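Long-range contact in Poly(Beta-D-mannuronate) lyase (Pseudopedobacter saltans, PDB 7O79), which probably cleaves poly(beta-D-mannuronate), the mannuronate-rich form of alginate, as a polysaccharide lyase of family 6: residues N109-R123 against F134-D147. Sequence-based numbering, arbitrary orientation.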
ATOM      1  N   ASN A 109      -3.581  18.741   8.889  1.00 28.26           N
ATOM      2  CA  ASN A 109      -4.887  18.157   9.147  1.00 32.44           C
ATOM      3  C   ASN A 109      -6.007  19.193   9.252  1.00 30.64           C
ATOM      4  O   ASN A 109      -5.806  20.299   9.761  1.00 31.83           O
ATOM      5  CB  ASN A 109      -4.850  17.322  10.433  1.00 28.88           C
ATOM      6  CG  ASN A 109      -3.906  16.139  10.322  1.00 32.06           C
ATOM      7  OD1 ASN A 109      -3.885  15.457   9.293  1.00 27.23           O
ATOM      8  ND2 ASN A 109      -3.148  15.868  11.382  1.00 27.40           N
ATOM      9  N   PRO A 110      -7.199  18.848   8.788  1.00 32.76           N
ATOM     10  CA  PRO A 110      -8.365  19.718   8.958  1.00 31.91           C
ATOM     11  C   PRO A 110      -8.930  19.528  10.361  1.00 32.05           C
ATOM     12  O   PRO A 110      -8.421  18.734  11.153  1.00 32.18           O
ATOM     13  CB  PRO A 110      -9.323  19.200   7.892  1.00 32.82           C
ATOM     14  CG  PRO A 110      -9.055  17.707   7.918  1.00 30.78           C
ATOM     15  CD  PRO A 110      -7.577  17.550   8.196  1.00 29.87           C
ATOM     16  N   SER A 111     -10.008  20.264  10.665  1.00 34.79           N
ATOM     17  CA  SER A 111     -10.555  20.151  12.015  1.00 37.08           C
ATOM     18  C   SER A 111     -11.493  18.953  12.157  1.00 33.80           C
ATOM     19  O   SER A 111     -11.513  18.316  13.213  1.00 37.93           O
ATOM     20  CB  SER A 111     -11.254  21.450  12.436  1.00 35.33           C
ATOM     21  OG  SER A 111     -12.288  21.788  11.542  1.00 45.71           O
ATOM     22  N   GLN A 112     -12.283  18.614  11.137  1.00 38.23           N
ATOM     23  CA  GLN A 112     -13.131  17.431  11.236  1.00 37.62           C
ATOM     24  C   GLN A 112     -12.411  16.283  10.528  1.00 36.84           C
ATOM     25  O   GLN A 112     -11.932  16.460   9.405  1.00 36.10           O
ATOM     26  CB  GLN A 112     -14.526  17.554  10.590  1.00 37.94           C
ATOM     27  CG  GLN A 112     -15.650  18.455  11.206  1.00 46.93           C
ATOM     28  CD  GLN A 112     -15.420  19.957  11.050  1.00 52.13           C
ATOM     29  OE1 GLN A 112     -15.306  20.704  12.014  1.00 54.31           O
ATOM     30  NE2 GLN A 112     -15.524  20.423   9.788  1.00 51.55           N
ATOM     31  N   LYS A 113     -12.396  15.100  11.145  1.00 34.70           N
ATOM     32  CA  LYS A 113     -11.918  13.900  10.460  1.00 34.44           C
ATOM     33  C   LYS A 113     -12.662  13.658   9.148  1.00 35.83           C
ATOM     34  O   LYS A 113     -12.076  13.191   8.164  1.00 32.09           O
ATOM     35  CB  LYS A 113     -12.061  12.694  11.391  1.00 33.94           C
ATOM     36  CG  LYS A 113     -11.853  11.339  10.718  1.00 33.63           C
ATOM     37  CD  LYS A 113     -12.050  10.198  11.706  1.00 32.31           C
ATOM     38  CE  LYS A 113     -13.526   9.936  12.026  1.00 33.81           C
ATOM     39  NZ  LYS A 113     -13.666   8.668  12.817  1.00 33.42           N
ATOM     40  N   SER A 114     -13.953  13.974   9.110  1.00 34.10           N
ATOM     41  CA  SER A 114     -14.772  13.753   7.926  1.00 32.40           C
ATOM     42  C   SER A 114     -14.413  14.663   6.753  1.00 30.69           C
ATOM     43  O   SER A 114     -14.905  14.436   5.647  1.00 32.53           O
ATOM     44  CB  SER A 114     -16.229  13.956   8.297  1.00 37.20           C
ATOM     45  OG  SER A 114     -16.414  15.317   8.650  1.00 35.76           O
ATOM     46  N   THR A 115     -13.593  15.687   6.959  1.00 35.76           N
ATOM     47  CA  THR A 115     -13.095  16.491   5.845  1.00 34.69           C
ATOM     48  C   THR A 115     -11.961  15.694   5.203  1.00 29.93           C
ATOM     49  O   THR A 115     -10.801  15.763   5.623  1.00 29.51           O
ATOM     50  CB  THR A 115     -12.633  17.856   6.335  1.00 33.92           C
ATOM     51  OG1 THR A 115     -13.741  18.537   6.938  1.00 37.33           O
ATOM     52  CG2 THR A 115     -12.112  18.699   5.171  1.00 31.12           C
ATOM     53  N   GLY A 116     -12.305  14.905   4.187  1.00 30.24           N
ATOM     54  CA  GLY A 116     -11.356  13.982   3.578  1.00 28.33           C
ATOM     55  C   GLY A 116     -10.531  14.582   2.450  1.00 27.15           C
ATOM     56  O   GLY A 116     -11.022  15.386   1.657  1.00 29.34           O
ATOM     57  N   TYR A 117      -9.263  14.161   2.383  1.00 27.34           N
ATOM     58  CA  TYR A 117      -8.402  14.381   1.223  1.00 24.77           C
ATOM     59  C   TYR A 117      -7.160  13.492   1.317  1.00 26.28           C
ATOM     60  O   TYR A 117      -6.731  13.108   2.417  1.00 23.88           O
ATOM     61  CB  TYR A 117      -7.995  15.856   1.085  1.00 27.80           C
ATOM     62  CG  TYR A 117      -7.436  16.552   2.326  1.00 26.24           C
ATOM     63  CD1 TYR A 117      -6.072  16.532   2.601  1.00 27.30           C
ATOM     64  CD2 TYR A 117      -8.254  17.307   3.162  1.00 26.75           C
ATOM     65  CE1 TYR A 117      -5.544  17.183   3.707  1.00 25.04           C
ATOM     66  CE2 TYR A 117      -7.732  17.977   4.271  1.00 29.95           C
ATOM     67  CZ  TYR A 117      -6.371  17.916   4.535  1.00 29.21           C
ATOM     68  OH  TYR A 117      -5.821  18.576   5.625  1.00 25.54           O
ATOM     69  N   TYR A 118      -6.601  13.151   0.156  1.00 25.54           N
ATOM     70  CA  TYR A 118      -5.342  12.415   0.158  1.00 24.27           C
ATOM     71  C   TYR A 118      -4.199  13.333   0.574  1.00 24.39           C
ATOM     72  O   TYR A 118      -4.306  14.559   0.538  1.00 25.25           O
ATOM     73  CB  TYR A 118      -4.988  11.867  -1.224  1.00 22.50           C
ATOM     74  CG  TYR A 118      -5.955  10.933  -1.887  1.00 24.49           C
ATOM     75  CD1 TYR A 118      -6.968  11.421  -2.698  1.00 23.39           C
ATOM     76  CD2 TYR A 118      -5.825   9.551  -1.750  1.00 24.12           C
ATOM     77  CE1 TYR A 118      -7.849  10.564  -3.334  1.00 23.67           C
ATOM     78  CE2 TYR A 118      -6.704   8.682  -2.385  1.00 22.26           C
ATOM     79  CZ  TYR A 118      -7.710   9.191  -3.174  1.00 24.96           C
ATOM     80  OH  TYR A 118      -8.587   8.330  -3.818  1.00 26.24           O
ATOM     81  N   TRP A 119      -3.068  12.728   0.924  1.00 23.26           N
ATOM     82  CA  TRP A 119      -1.867  13.544   1.011  1.00 23.19           C
ATOM     83  C   TRP A 119      -1.068  13.490  -0.287  1.00 25.05           C
ATOM     84  O   TRP A 119      -0.553  14.520  -0.740  1.00 22.96           O
ATOM     85  CB  TRP A 119      -1.032  13.126   2.222  1.00 24.10           C
ATOM     86  CG  TRP A 119      -1.503  13.850   3.470  1.00 25.09           C
ATOM     87  CD1 TRP A 119      -2.664  14.551   3.613  1.00 25.94           C
ATOM     88  CD2 TRP A 119      -0.831  13.931   4.728  1.00 23.37           C
ATOM     89  NE1 TRP A 119      -2.756  15.069   4.877  1.00 24.56           N
ATOM     90  CE2 TRP A 119      -1.641  14.699   5.585  1.00 25.92           C
ATOM     91  CE3 TRP A 119       0.377  13.424   5.213  1.00 25.51           C
ATOM     92  CZ2 TRP A 119      -1.280  14.987   6.900  1.00 24.88           C
ATOM     93  CZ3 TRP A 119       0.733  13.700   6.530  1.00 26.88           C
ATOM     94  CH2 TRP A 119      -0.092  14.485   7.353  1.00 26.52           C
ATOM     95  N   VAL A 120      -1.023  12.330  -0.945  1.00 21.41           N
ATOM     96  CA  VAL A 120      -0.371  12.199  -2.242  1.00 20.26           C
ATOM     97  C   VAL A 120      -1.274  11.352  -3.126  1.00 22.36           C
ATOM     98  O   VAL A 120      -1.650  10.237  -2.747  1.00 21.55           O
ATOM     99  CB  VAL A 120       1.034  11.550  -2.130  1.00 19.25           C
ATOM    100  CG1 VAL A 120       1.670  11.432  -3.497  1.00 23.59           C
ATOM    101  CG2 VAL A 120       1.937  12.340  -1.182  1.00 23.29           C
ATOM    102  N   LEU A 121      -1.614  11.862  -4.306  1.00 19.12           N
ATOM    103  CA  LEU A 121      -2.470  11.140  -5.234  1.00 22.81           C
ATOM    104  C   LEU A 121      -1.785  11.023  -6.583  1.00 24.11           C
ATOM    105  O   LEU A 121      -1.367  12.032  -7.162  1.00 24.82           O
ATOM    106  CB  LEU A 121      -3.836  11.823  -5.392  1.00 23.44           C
ATOM    107  CG  LEU A 121      -4.740  11.124  -6.410  1.00 24.48           C
ATOM    108  CD1 LEU A 121      -5.096   9.716  -5.982  1.00 21.26           C
ATOM    109  CD2 LEU A 121      -6.013  11.939  -6.695  1.00 26.11           C
ATOM    110  N   PHE A 122      -1.664   9.794  -7.081  1.00 22.61           N
ATOM    111  CA  PHE A 122      -1.094   9.557  -8.403  1.00 22.52           C
ATOM    112  C   PHE A 122      -2.196   9.435  -9.446  1.00 23.72           C
ATOM    113  O   PHE A 122      -3.133   8.644  -9.280  1.00 23.20           O
ATOM    114  CB  PHE A 122      -0.229   8.299  -8.404  1.00 22.49           C
ATOM    115  CG  PHE A 122       1.046   8.468  -7.660  1.00 23.46           C
ATOM    116  CD1 PHE A 122       2.173   8.917  -8.322  1.00 23.30           C
ATOM    117  CD2 PHE A 122       1.129   8.180  -6.301  1.00 24.01           C
ATOM    118  CE1 PHE A 122       3.373   9.081  -7.650  1.00 23.15           C
ATOM    119  CE2 PHE A 122       2.342   8.345  -5.626  1.00 22.60           C
ATOM    120  CZ  PHE A 122       3.450   8.804  -6.298  1.00 21.17           C
ATOM    121  N   ARG A 123      -2.051  10.187 -10.530  1.00 22.42           N
ATOM    122  CA  ARG A 123      -3.048  10.225 -11.585  1.00 24.64           C
ATOM    123  C   ARG A 123      -2.354  10.452 -12.933  1.00 24.22           C
ATOM    124  O   ARG A 123      -2.702  11.349 -13.704  1.00 25.81           O
ATOM    125  CB  ARG A 123      -4.072  11.310 -11.255  1.00 28.91           C
ATOM    126  CG  ARG A 123      -5.300  11.279 -12.065  1.00 33.98           C
ATOM    127  CD  ARG A 123      -6.228  12.379 -11.563  1.00 42.57           C
ATOM    128  NE  ARG A 123      -7.117  12.842 -12.620  1.00 47.45           N
ATOM    129  CZ  ARG A 123      -6.709  13.379 -13.772  1.00 49.19           C
ATOM    130  NH1 ARG A 123      -5.409  13.554 -14.036  1.00 40.23           N
ATOM    131  NH2 ARG A 123      -7.612  13.764 -14.664  1.00 56.53           N
ATOM    132  N   PHE A 134       6.076  11.706   6.068  1.00 24.90           N
ATOM    133  CA  PHE A 134       4.656  11.954   6.274  1.00 24.54           C
ATOM    134  C   PHE A 134       4.297  11.609   7.709  1.00 26.45           C
ATOM    135  O   PHE A 134       4.487  10.469   8.146  1.00 22.59           O
ATOM    136  CB  PHE A 134       3.820  11.142   5.276  1.00 20.97           C
ATOM    137  CG  PHE A 134       4.255  11.324   3.843  1.00 25.07           C
ATOM    138  CD1 PHE A 134       3.758  12.382   3.097  1.00 24.39           C
ATOM    139  CD2 PHE A 134       5.219  10.506   3.281  1.00 23.26           C
ATOM    140  CE1 PHE A 134       4.149  12.582   1.798  1.00 25.39           C
ATOM    141  CE2 PHE A 134       5.627  10.695   1.972  1.00 24.16           C
ATOM    142  CZ  PHE A 134       5.091  11.741   1.222  1.00 26.39           C
ATOM    143  N   LYS A 135       3.777  12.588   8.443  1.00 22.38           N
ATOM    144  CA  LYS A 135       3.528  12.407   9.866  1.00 27.05           C
ATOM    145  C   LYS A 135       2.187  13.003  10.272  1.00 25.90           C
ATOM    146  O   LYS A 135       1.923  14.181  10.012  1.00 26.80           O
ATOM    147  CB  LYS A 135       4.645  13.046  10.694  1.00 28.03           C
ATOM    148  CG  LYS A 135       4.414  12.848  12.189  1.00 32.47           C
ATOM    149  CD  LYS A 135       5.509  13.464  13.038  1.00 35.65           C
ATOM    150  CE  LYS A 135       5.282  13.154  14.514  1.00 40.58           C
ATOM    151  NZ  LYS A 135       4.053  13.826  15.009  1.00 46.37           N
ATOM    152  N   GLY A 136       1.346  12.196  10.915  1.00 24.70           N
ATOM    153  CA  GLY A 136       0.212  12.720  11.648  1.00 26.37           C
ATOM    154  C   GLY A 136      -1.107  12.852  10.906  1.00 28.66           C
ATOM    155  O   GLY A 136      -2.043  13.438  11.464  1.00 29.25           O
ATOM    156  N   LYS A 137      -1.232  12.329   9.684  1.00 25.44           N
ATOM    157  CA  LYS A 137      -2.503  12.463   8.979  1.00 24.97           C
ATOM    158  C   LYS A 137      -3.631  11.830   9.793  1.00 31.45           C
ATOM    159  O   LYS A 137      -3.506  10.701  10.283  1.00 26.02           O
ATOM    160  CB  LYS A 137      -2.431  11.821   7.599  1.00 27.33           C
ATOM    161  CG  LYS A 137      -3.682  12.074   6.770  1.00 23.28           C
ATOM    162  CD  LYS A 137      -3.693  11.264   5.476  1.00 23.25           C
ATOM    163  CE  LYS A 137      -4.542  11.949   4.438  1.00 22.40           C
ATOM    164  NZ  LYS A 137      -5.986  11.530   4.569  1.00 23.27           N
ATOM    165  N   ASN A 138      -4.736  12.566   9.957  1.00 28.47           N
ATOM    166  CA  ASN A 138      -5.767  12.110  10.876  1.00 27.60           C
ATOM    167  C   ASN A 138      -7.176  12.169  10.296  1.00 28.69           C
ATOM    168  O   ASN A 138      -8.138  11.916  11.029  1.00 31.68           O
ATOM    169  CB  ASN A 138      -5.681  12.894  12.195  1.00 28.33           C
ATOM    170  CG  ASN A 138      -6.178  14.332  12.080  1.00 33.24           C
ATOM    171  OD1 ASN A 138      -6.557  14.797  11.007  1.00 29.88           O
ATOM    172  ND2 ASN A 138      -6.214  15.027  13.212  1.00 27.90           N
ATOM    173  N   ASN A 139      -7.327  12.446   9.004  1.00 27.09           N
ATOM    174  CA  ASN A 139      -8.632  12.560   8.363  1.00 25.63           C
ATOM    175  C   ASN A 139      -8.853  11.422   7.372  1.00 27.94           C
ATOM    176  O   ASN A 139      -7.951  10.634   7.067  1.00 28.90           O
ATOM    177  CB  ASN A 139      -8.777  13.906   7.644  1.00 29.85           C
ATOM    178  CG  ASN A 139      -7.727  14.105   6.547  1.00 28.29           C
ATOM    179  OD1 ASN A 139      -6.636  13.536   6.607  1.00 27.06           O
ATOM    180  ND2 ASN A 139      -8.068  14.899   5.538  1.00 25.45           N
ATOM    181  N   MET A 140     -10.079  11.370   6.855  1.00 25.78           N
ATOM    182  CA  MET A 140     -10.480  10.388   5.861  1.00 27.26           C
ATOM    183  C   MET A 140      -9.621  10.514   4.599  1.00 24.67           C
ATOM    184  O   MET A 140      -8.992  11.544   4.353  1.00 25.32           O
ATOM    185  CB  MET A 140     -11.962  10.574   5.515  1.00 26.99           C
ATOM    186  CG  MET A 140     -12.978  10.063   6.564  1.00 31.20           C
ATOM    187  SD  MET A 140     -12.509   8.595   7.535  1.00 29.79           S
ATOM    188  CE  MET A 140     -12.648   7.308   6.312  1.00 29.99           C
ATOM    189  N   GLN A 141      -9.606   9.425   3.791  1.00 25.45           N
ATOM    190  CA  GLN A 141      -8.877   9.234   2.527  1.00 26.03           C
ATOM    191  C   GLN A 141      -7.499   8.635   2.772  1.00 24.52           C
ATOM    192  O   GLN A 141      -6.833   8.961   3.761  1.00 23.07           O
ATOM    193  CB  GLN A 141      -8.771  10.538   1.727  1.00 22.75           C
ATOM    194  CG  GLN A 141     -10.123  10.978   1.213  1.00 28.51           C
ATOM    195  CD  GLN A 141     -10.651  10.008   0.177  1.00 33.33           C
ATOM    196  OE1 GLN A 141     -11.538   9.208   0.449  1.00 37.34           O
ATOM    197  NE2 GLN A 141     -10.224  10.202  -1.067  1.00 33.93           N
ATOM    198  N   PRO A 142      -7.057   7.742   1.897  1.00 23.84           N
ATOM    199  CA  PRO A 142      -5.707   7.181   2.032  1.00 22.57           C
ATOM    200  C   PRO A 142      -4.651   8.279   2.065  1.00 24.20           C
ATOM    201  O   PRO A 142      -4.836   9.373   1.523  1.00 26.41           O
ATOM    202  CB  PRO A 142      -5.558   6.299   0.788  1.00 23.71           C
ATOM    203  CG  PRO A 142      -6.952   6.011   0.324  1.00 24.15           C
ATOM    204  CD  PRO A 142      -7.814   7.179   0.769  1.00 24.86           C
ATOM    205  N   LEU A 143      -3.539   7.986   2.739  1.00 21.27           N
ATOM    206  CA  LEU A 143      -2.410   8.907   2.705  1.00 23.13           C
ATOM    207  C   LEU A 143      -1.847   9.004   1.285  1.00 23.21           C
ATOM    208  O   LEU A 143      -1.661  10.103   0.739  1.00 22.27           O
ATOM    209  CB  LEU A 143      -1.348   8.446   3.708  1.00 23.17           C
ATOM    210  CG  LEU A 143      -0.324   9.487   4.154  1.00 20.78           C
ATOM    211  CD1 LEU A 143       0.173   9.187   5.563  1.00 21.99           C
ATOM    212  CD2 LEU A 143       0.844   9.568   3.179  1.00 22.43           C
ATOM    213  N   VAL A 144      -1.605   7.856   0.659  1.00 23.90           N
ATOM    214  CA  VAL A 144      -1.140   7.782  -0.722  1.00 22.87           C
ATOM    215  C   VAL A 144      -2.178   7.007  -1.507  1.00 20.10           C
ATOM    216  O   VAL A 144      -2.552   5.897  -1.111  1.00 21.22           O
ATOM    217  CB  VAL A 144       0.239   7.095  -0.845  1.00 21.76           C
ATOM    218  CG1 VAL A 144       0.625   6.970  -2.314  1.00 24.02           C
ATOM    219  CG2 VAL A 144       1.301   7.863  -0.102  1.00 19.63           C
ATOM    220  N   GLY A 145      -2.634   7.574  -2.621  1.00 20.43           N
ATOM    221  CA  GLY A 145      -3.534   6.882  -3.517  1.00 22.99           C
ATOM    222  C   GLY A 145      -3.025   6.778  -4.942  1.00 24.21           C
ATOM    223  O   GLY A 145      -2.302   7.647  -5.428  1.00 24.11           O
ATOM    224  N   ASN A 146      -3.441   5.715  -5.624  1.00 23.13           N
ATOM    225  CA  ASN A 146      -3.242   5.585  -7.058  1.00 22.39           C
ATOM    226  C   ASN A 146      -4.601   5.478  -7.722  1.00 23.87           C
ATOM    227  O   ASN A 146      -5.443   4.676  -7.311  1.00 21.20           O
ATOM    228  CB  ASN A 146      -2.354   4.377  -7.421  1.00 21.79           C
ATOM    229  CG  ASN A 146      -1.934   4.382  -8.884  1.00 21.57           C
ATOM    230  OD1 ASN A 146      -1.084   5.174  -9.295  1.00 18.57           O
ATOM    231  ND2 ASN A 146      -2.495   3.460  -9.673  1.00 20.64           N
ATOM    232  N   ASP A 147      -4.789   6.270  -8.766  1.00 23.63           N
ATOM    233  CA  ASP A 147      -6.069   6.475  -9.409  1.00 24.96           C
ATOM    234  C   ASP A 147      -6.382   5.281 -10.327  1.00 27.20           C
ATOM    235  O   ASP A 147      -5.505   4.492 -10.696  1.00 23.89           O
ATOM    236  CB  ASP A 147      -5.995   7.809 -10.165  1.00 29.52           C
ATOM    237  CG  ASP A 147      -7.337   8.421 -10.427  1.00 41.86           C
ATOM    238  OD1 ASP A 147      -7.764   9.195  -9.534  1.00 39.33           O
ATOM    239  OD2 ASP A 147      -7.942   8.168 -11.506  1.00 45.26           O
TER
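W119 lays one face of its indole over the aliphatic chain of K137. CB of K137 sits 3.5 Å from the centroid of the six-membered ring of W119, a CH-pi contact. Further along, CE of K137 lies over the five-membered ring. With CG anti to the backbone N (chi1 -174°), the lysine chain runs on past the indole and bends only at its last torsion. K137 NZ then donates to the carbonyl O of Y117 at 2.8 Å, to Q141 O and to N139 OD1. These acceptors would probably stabilise its charge. N139 ND2 lies over the centre of the Y117 ring, with ring and amide planes 66° apart. The same ND2 donates to T115 O at 2.9 Å, in the carbonyl plane and nearly straight. The two segments belong to successive coils of the right-handed parallel beta-helix of this family. V120, L121 and F122 pair in parallel with V144, G145 and N146. F122 N bonds to G145 O at 2.8 Å, and D147 N to F122 O. L143 O accepts from both W119 N and V120 N, where the chain turns a corner. Inside the coil, V120 CG2 touches F134 CE1 at 3.7 Å, and V144 CG1 meets the edge of the F122 ring. The Y118 ring is sandwiched between Q141 NE2 and L121 CD1, and its hydroxyl is hydrogen-bonded to R176, on the coil beyond that of 144-146.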